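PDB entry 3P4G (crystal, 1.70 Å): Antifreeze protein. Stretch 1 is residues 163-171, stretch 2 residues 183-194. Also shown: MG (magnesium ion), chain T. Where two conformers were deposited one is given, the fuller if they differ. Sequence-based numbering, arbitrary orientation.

Stretch 1, residues 163-171: IIGHDVSGI
Stretch 2, residues 183-194: VGRTINASGKVL

Neighbouring parallel segments cohere when each backbone satisfies the next and an apolar side chain fills the gap between them, and residues 163-171 and 183-194 of this antifreeze protein illustrate the principle. The stretches bury 791 Å² between them and run parallel, with Ile164 paired to Val183 (CA to CA 4.9 Å) and each following residue to its counterpart, as far as Val168 and Ile187 (CA to CA 4.7 Å). The register then shifts by two, so that Ile171 pairs with Lys192; a type I turn from Asn188 to Gly191, closed by Gly191 N to Asn188 O at 2.9 Å, lies in the longer path.

Val168 covers the most surface. Its backbone is extended (phi/psi -109/121), and both polar atoms are used: Val168 N donates to Thr186 O at 2.9 Å, and Val168 O accepts from Asn188 N at 2.9 Å. Its side chain, chi1 t, points toward the other stretch, where Val168 CG2 lies 3.8 Å from Val183 CG2 and 4.3 Å from Val193 CG2, while Val168 CB is 4.2 Å from Ile187 CG1. A compact branched residue suits this buried, largely apolar pocket, although Val168 CG1 also lies 3.8 Å from Lys192 O.

Ile171 comes next in covered area. In a strand conformation (-111/115; chi1 m, chi2 t), it sends its side chain to the same sheet face as Lys192, and Ile171 CG2 meets Leu194 CD1 at 4.1 Å. Just before it, Gly170 O accepts from Lys192 N at 2.9 Å. Gly191 must be small: a CB there would clash with Val168 O. Its bare CA instead approaches Gly170 O at 3.1 Å in a CA-H...O contact.

Arg185, nearly as well covered, supplies a different kind of contact near the surface. With chi1 m and chi2 and chi3 t, its extended chain lays the guanidinium flat on the His166 ring, centres 3.9 Å apart and planes at 16°; His166 has chi1 m. The backbones beneath are joined by Arg185 N to His166 O at 2.9 Å, preceded by Gly184 N to Ile164 O at 2.8 Å. A CB on Gly184 would clash with Gly165 O.

Polar side chains complete the seam. Asp167, chi1 m, accepts from Thr186 N through OD1 at 3.1 Å and binds magnesium through OD2 at 2.1 Å. Three of the ion's four waters bond to Asp167 or Asn188. Asn188, also m, donates from ND2 to Ser169 OG at 2.8 Å, and Ser190 OG, on a p rotamer, donates to Ser169 O at 2.7 Å.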

ATOM      1  N   ILE A 163       3.468  -3.371  -3.699  1.00  6.69           N
ATOM      2  CA  ILE A 163       2.612  -4.239  -4.499  1.00  7.92           C
ATOM      3  C   ILE A 163       2.158  -5.393  -3.574  1.00  8.33           C
ATOM      4  O   ILE A 163       3.011  -6.071  -2.973  1.00  9.01           O
ATOM      5  CB  ILE A 163       3.332  -4.891  -5.709  1.00  8.98           C
ATOM      6  CG1 ILE A 163       3.831  -3.885  -6.725  1.00 14.63           C
ATOM      7  CG2 ILE A 163       2.359  -5.839  -6.452  1.00 13.20           C
ATOM      8  CD1 ILE A 163       4.377  -4.574  -8.039  1.00 22.78           C
ATOM      9  N   ILE A 164       0.847  -5.485  -3.358  1.00  7.38           N
ATOM     10  CA  ILE A 164       0.194  -6.535  -2.486  1.00  6.62           C
ATOM     11  C   ILE A 164      -0.605  -7.451  -3.355  1.00  7.42           C
ATOM     12  O   ILE A 164      -1.464  -7.010  -4.108  1.00  9.09           O
ATOM     13  CB  ILE A 164      -0.730  -5.829  -1.530  1.00  5.98           C
ATOM     14  CG1 ILE A 164       0.138  -4.924  -0.702  1.00  7.78           C
ATOM     15  CG2 ILE A 164      -1.602  -6.859  -0.667  1.00  8.24           C
ATOM     16  CD1 ILE A 164      -0.637  -3.776  -0.018  1.00 10.15           C
ATOM     17  N   GLY A 165      -0.377  -8.754  -3.216  1.00  6.23           N
ATOM     18  CA  GLY A 165      -1.135  -9.703  -4.034  1.00  6.66           C
ATOM     19  C   GLY A 165      -2.604  -9.826  -3.663  1.00  8.28           C
ATOM     20  O   GLY A 165      -3.461  -9.973  -4.519  1.00  8.86           O
ATOM     21  N   HIS A 166      -2.852  -9.914  -2.365  1.00  7.59           N
ATOM     22  CA  HIS A 166      -4.213 -10.135  -1.883  1.00 10.32           C
ATOM     23  C   HIS A 166      -4.857  -8.906  -1.193  1.00  9.43           C
ATOM     24  O   HIS A 166      -4.975  -7.836  -1.813  1.00  9.66           O
ATOM     25  CB  HIS A 166      -4.271 -11.419  -1.030  1.00 11.33           C
ATOM     26  CG  HIS A 166      -3.809 -12.656  -1.749  1.00 15.94           C
ATOM     27  ND1 HIS A 166      -3.545 -13.843  -1.091  1.00 21.94           N
ATOM     28  CD2 HIS A 166      -3.572 -12.895  -3.063  1.00 18.25           C
ATOM     29  CE1 HIS A 166      -3.176 -14.761  -1.974  1.00 25.40           C
ATOM     30  NE2 HIS A 166      -3.188 -14.214  -3.181  1.00 19.25           N
ATOM     31  N   ASP A 167      -5.242  -9.011   0.099  1.00  9.46           N
ATOM     32  CA  ASP A 167      -6.091  -7.970   0.732  1.00  8.78           C
ATOM     33  C   ASP A 167      -5.274  -7.061   1.646  1.00  8.70           C
ATOM     34  O   ASP A 167      -4.160  -7.421   2.094  1.00  8.88           O
ATOM     35  CB  ASP A 167      -7.143  -8.623   1.666  1.00 10.28           C
ATOM     36  CG  ASP A 167      -8.125  -9.502   0.936  1.00 14.18           C
ATOM     37  OD1 ASP A 167      -8.347  -9.332  -0.270  1.00 11.66           O
ATOM     38  OD2 ASP A 167      -8.704 -10.382   1.596  1.00 16.31           O
ATOM     39  N   VAL A 168      -5.844  -5.905   1.932  1.00  6.98           N
ATOM     40  CA  VAL A 168      -5.323  -5.074   3.034  1.00  6.85           C
ATOM     41  C   VAL A 168      -6.358  -5.134   4.157  1.00  8.57           C
ATOM     42  O   VAL A 168      -7.514  -4.725   3.988  1.00  9.36           O
ATOM     43  CB  VAL A 168      -5.134  -3.618   2.608  1.00  6.13           C
ATOM     44  CG1 VAL A 168      -4.696  -2.756   3.820  1.00  6.08           C
ATOM     45  CG2 VAL A 168      -4.082  -3.456   1.477  1.00 10.57           C
ATOM     46  N   SER A 169      -5.919  -5.614   5.320  1.00  8.46           N
ATOM     47  CA  SER A 169      -6.779  -5.611   6.510  1.00  9.39           C
ATOM     48  C   SER A 169      -6.157  -4.722   7.572  1.00  9.48           C
ATOM     49  O   SER A 169      -6.856  -4.274   8.501  1.00 12.08           O
ATOM     50  CB  SER A 169      -6.962  -7.031   7.051  1.00  9.87           C
ATOM     51  OG  SER A 169      -7.814  -7.839   6.212  1.00 12.59           O
ATOM     52  N   GLY A 170      -4.855  -4.460   7.475  1.00  9.96           N
ATOM     53  CA  GLY A 170      -4.183  -3.530   8.378  1.00  9.57           C
ATOM     54  C   GLY A 170      -4.143  -2.100   7.843  1.00 10.60           C
ATOM     55  O   GLY A 170      -4.980  -1.703   6.993  1.00 10.30           O
ATOM     56  N   ILE A 171      -3.231  -1.293   8.385  1.00  9.36           N
ATOM     57  CA  ILE A 171      -3.128   0.110   7.996  0.70  8.34           C
ATOM     58  C   ILE A 171      -1.821   0.333   7.223  1.00  8.57           C
ATOM     59  O   ILE A 171      -0.718   0.173   7.792  1.00  9.12           O
ATOM     60  CB  ILE A 171      -3.198   1.063   9.251  0.70 10.00           C
ATOM     61  CG1 ILE A 171      -4.586   0.956   9.897  0.70 10.02           C
ATOM     62  CG2 ILE A 171      -3.003   2.490   8.803  0.70 10.19           C
ATOM     63  CD1 ILE A 171      -4.722   1.540  11.269  0.70 15.90           C
ATOM     64  N   VAL A 183      -3.038  -2.933  -4.916  1.00  5.52           N
ATOM     65  CA  VAL A 183      -3.652  -3.997  -4.076  1.00  6.59           C
ATOM     66  C   VAL A 183      -4.343  -4.944  -5.011  1.00  6.59           C
ATOM     67  O   VAL A 183      -5.271  -4.534  -5.729  1.00  8.18           O
ATOM     68  CB  VAL A 183      -4.686  -3.384  -3.088  1.00  7.32           C
ATOM     69  CG1 VAL A 183      -5.318  -4.496  -2.229  1.00  7.08           C
ATOM     70  CG2 VAL A 183      -4.038  -2.291  -2.163  1.00 10.22           C
ATOM     71  N   GLY A 184      -3.960  -6.232  -4.998  1.00  6.39           N
ATOM     72  CA  GLY A 184      -4.469  -7.193  -5.982  1.00  8.30           C
ATOM     73  C   GLY A 184      -5.898  -7.588  -5.699  1.00  9.95           C
ATOM     74  O   GLY A 184      -6.650  -7.927  -6.605  1.00 10.42           O
ATOM     75  N   ARG A 185      -6.284  -7.548  -4.409  1.00  8.91           N
ATOM     76  CA  ARG A 185      -7.641  -7.842  -4.048  1.00 10.45           C
ATOM     77  C   ARG A 185      -8.307  -6.688  -3.310  1.00 10.47           C
ATOM     78  O   ARG A 185      -8.359  -5.596  -3.869  1.00 10.54           O
ATOM     79  CB  ARG A 185      -7.763  -9.222  -3.369  1.00 10.64           C
ATOM     80  CG  ARG A 185      -7.305 -10.312  -4.324  1.00 16.78           C
ATOM     81  CD  ARG A 185      -7.380 -11.731  -3.748  1.00 22.96           C
ATOM     82  NE  ARG A 185      -6.774 -12.625  -4.743  1.00 31.84           N
ATOM     83  CZ  ARG A 185      -6.546 -13.925  -4.572  1.00 34.69           C
ATOM     84  NH1 ARG A 185      -6.891 -14.524  -3.443  1.00 33.81           N
ATOM     85  NH2 ARG A 185      -5.963 -14.620  -5.551  1.00 37.12           N
ATOM     86  N   THR A 186      -8.741  -6.877  -2.059  1.00  9.97           N
ATOM     87  CA  THR A 186      -9.693  -5.964  -1.445  1.00 10.12           C
ATOM     88  C   THR A 186      -9.117  -5.261  -0.241  1.00  9.86           C
ATOM     89  O   THR A 186      -8.318  -5.848   0.508  1.00  8.67           O
ATOM     90  CB  THR A 186     -10.978  -6.783  -1.070  1.00 10.85           C
ATOM     91  OG1 THR A 186     -11.661  -7.138  -2.298  1.00 11.77           O
ATOM     92  CG2 THR A 186     -11.936  -6.041  -0.111  1.00 13.28           C
ATOM     93  N   ILE A 187      -9.473  -3.986  -0.101  1.00  7.91           N
ATOM     94  CA  ILE A 187      -9.180  -3.264   1.124  1.00  7.03           C
ATOM     95  C   ILE A 187     -10.385  -3.554   2.001  1.00  8.76           C
ATOM     96  O   ILE A 187     -11.483  -3.034   1.767  1.00  9.30           O
ATOM     97  CB  ILE A 187      -8.966  -1.777   0.930  1.00  7.12           C
ATOM     98  CG1 ILE A 187      -7.771  -1.551   0.011  1.00  8.28           C
ATOM     99  CG2 ILE A 187      -8.649  -1.110   2.304  1.00  8.33           C
ATOM    100  CD1 ILE A 187      -7.462  -0.071  -0.331  1.00  9.19           C
ATOM    101  N   ASN A 188     -10.164  -4.414   2.983  1.00  7.77           N
ATOM    102  CA  ASN A 188     -11.212  -4.863   3.905  1.00 10.38           C
ATOM    103  C   ASN A 188     -11.749  -3.748   4.805  1.00 10.43           C
ATOM    104  O   ASN A 188     -11.185  -2.681   4.877  1.00  9.94           O
ATOM    105  CB  ASN A 188     -10.713  -6.062   4.716  1.00 11.65           C
ATOM    106  CG  ASN A 188     -10.730  -7.363   3.916  1.00 13.23           C
ATOM    107  OD1 ASN A 188     -11.701  -7.670   3.202  1.00 15.07           O
ATOM    108  ND2 ASN A 188      -9.681  -8.173   4.095  1.00 15.89           N
ATOM    109  N   ALA A 189     -12.855  -4.002   5.485  1.00 11.81           N
ATOM    110  CA  ALA A 189     -13.473  -2.969   6.295  1.00 12.70           C
ATOM    111  C   ALA A 189     -12.495  -2.388   7.302  1.00 13.35           C
ATOM    112  O   ALA A 189     -12.577  -1.190   7.598  1.00 13.75           O
ATOM    113  CB  ALA A 189     -14.758  -3.490   7.007  1.00 14.77           C
ATOM    114  N   SER A 190     -11.579  -3.220   7.832  1.00 12.99           N
ATOM    115  CA  SER A 190     -10.644  -2.766   8.871  1.00 13.69           C
ATOM    116  C   SER A 190      -9.401  -2.093   8.252  1.00 11.89           C
ATOM    117  O   SER A 190      -8.592  -1.463   8.981  1.00 13.46           O
ATOM    118  CB  SER A 190     -10.203  -3.960   9.730  1.00 14.85           C
ATOM    119  OG  SER A 190      -9.486  -4.911   8.909  1.00 13.88           O
ATOM    120  N   GLY A 191      -9.245  -2.245   6.935  1.00 10.87           N
ATOM    121  CA  GLY A 191      -7.978  -1.873   6.234  1.00  8.21           C
ATOM    122  C   GLY A 191      -8.016  -0.427   5.801  1.00  8.20           C
ATOM    123  O   GLY A 191      -9.107   0.149   5.550  1.00  8.09           O
ATOM    124  N   LYS A 192      -6.828   0.176   5.686  1.00  8.16           N
ATOM    125  CA  LYS A 192      -6.688   1.546   5.200  1.00  7.65           C
ATOM    126  C   LYS A 192      -5.476   1.647   4.324  1.00  8.14           C
ATOM    127  O   LYS A 192      -4.441   1.003   4.609  1.00  7.62           O
ATOM    128  CB  LYS A 192      -6.521   2.519   6.357  1.00 10.00           C
ATOM    129  CG  LYS A 192      -7.700   2.448   7.336  1.00 10.29           C
ATOM    130  CD  LYS A 192      -7.716   3.645   8.287  1.00 16.13           C
ATOM    131  CE  LYS A 192      -8.665   3.368   9.454  1.00 19.63           C
ATOM    132  NZ  LYS A 192     -10.086   3.139   9.006  1.00 19.73           N
ATOM    133  N   VAL A 193      -5.543   2.530   3.323  1.00  7.49           N
ATOM    134  CA  VAL A 193      -4.334   2.875   2.536  1.00  7.32           C
ATOM    135  C   VAL A 193      -4.300   4.381   2.538  1.00  8.57           C
ATOM    136  O   VAL A 193      -5.193   5.015   1.987  1.00  8.64           O
ATOM    137  CB  VAL A 193      -4.320   2.349   1.095  1.00  8.46           C
ATOM    138  CG1 VAL A 193      -3.085   2.932   0.280  1.00  7.74           C
ATOM    139  CG2 VAL A 193      -4.257   0.836   1.094  1.00  9.63           C
ATOM    140  N   LEU A 194      -3.272   4.917   3.212  1.00  7.93           N
ATOM    141  CA  LEU A 194      -3.057   6.360   3.363  1.00  6.14           C
ATOM    142  C   LEU A 194      -1.818   6.690   2.567  1.00  6.71           C
ATOM    143  O   LEU A 194      -0.718   6.230   2.906  1.00  6.75           O
ATOM    144  CB  LEU A 194      -2.876   6.660   4.883  1.00  7.01           C
ATOM    145  CG  LEU A 194      -3.945   6.010   5.770  1.00 10.07           C
ATOM    146  CD1 LEU A 194      -3.639   6.295   7.302  1.00 12.91           C
ATOM    147  CD2 LEU A 194      -5.327   6.531   5.386  1.00 12.52           C
TER
HETATM  148 MG    MG T 326     -10.525 -11.147   1.021  1.00 23.32          MG
HETATM  149  O   HOH W   1     -10.261 -10.974  -0.924  1.00 13.54           O
HETATM  150  O   HOH W   2     -10.514 -11.068   3.350  1.00 20.02           O
HETATM  151  O   HOH W   3     -12.067  -9.429   1.428  1.00 10.69           O
HETATM  152  O   HOH W   4     -12.217 -12.376   1.147  1.00 11.75           O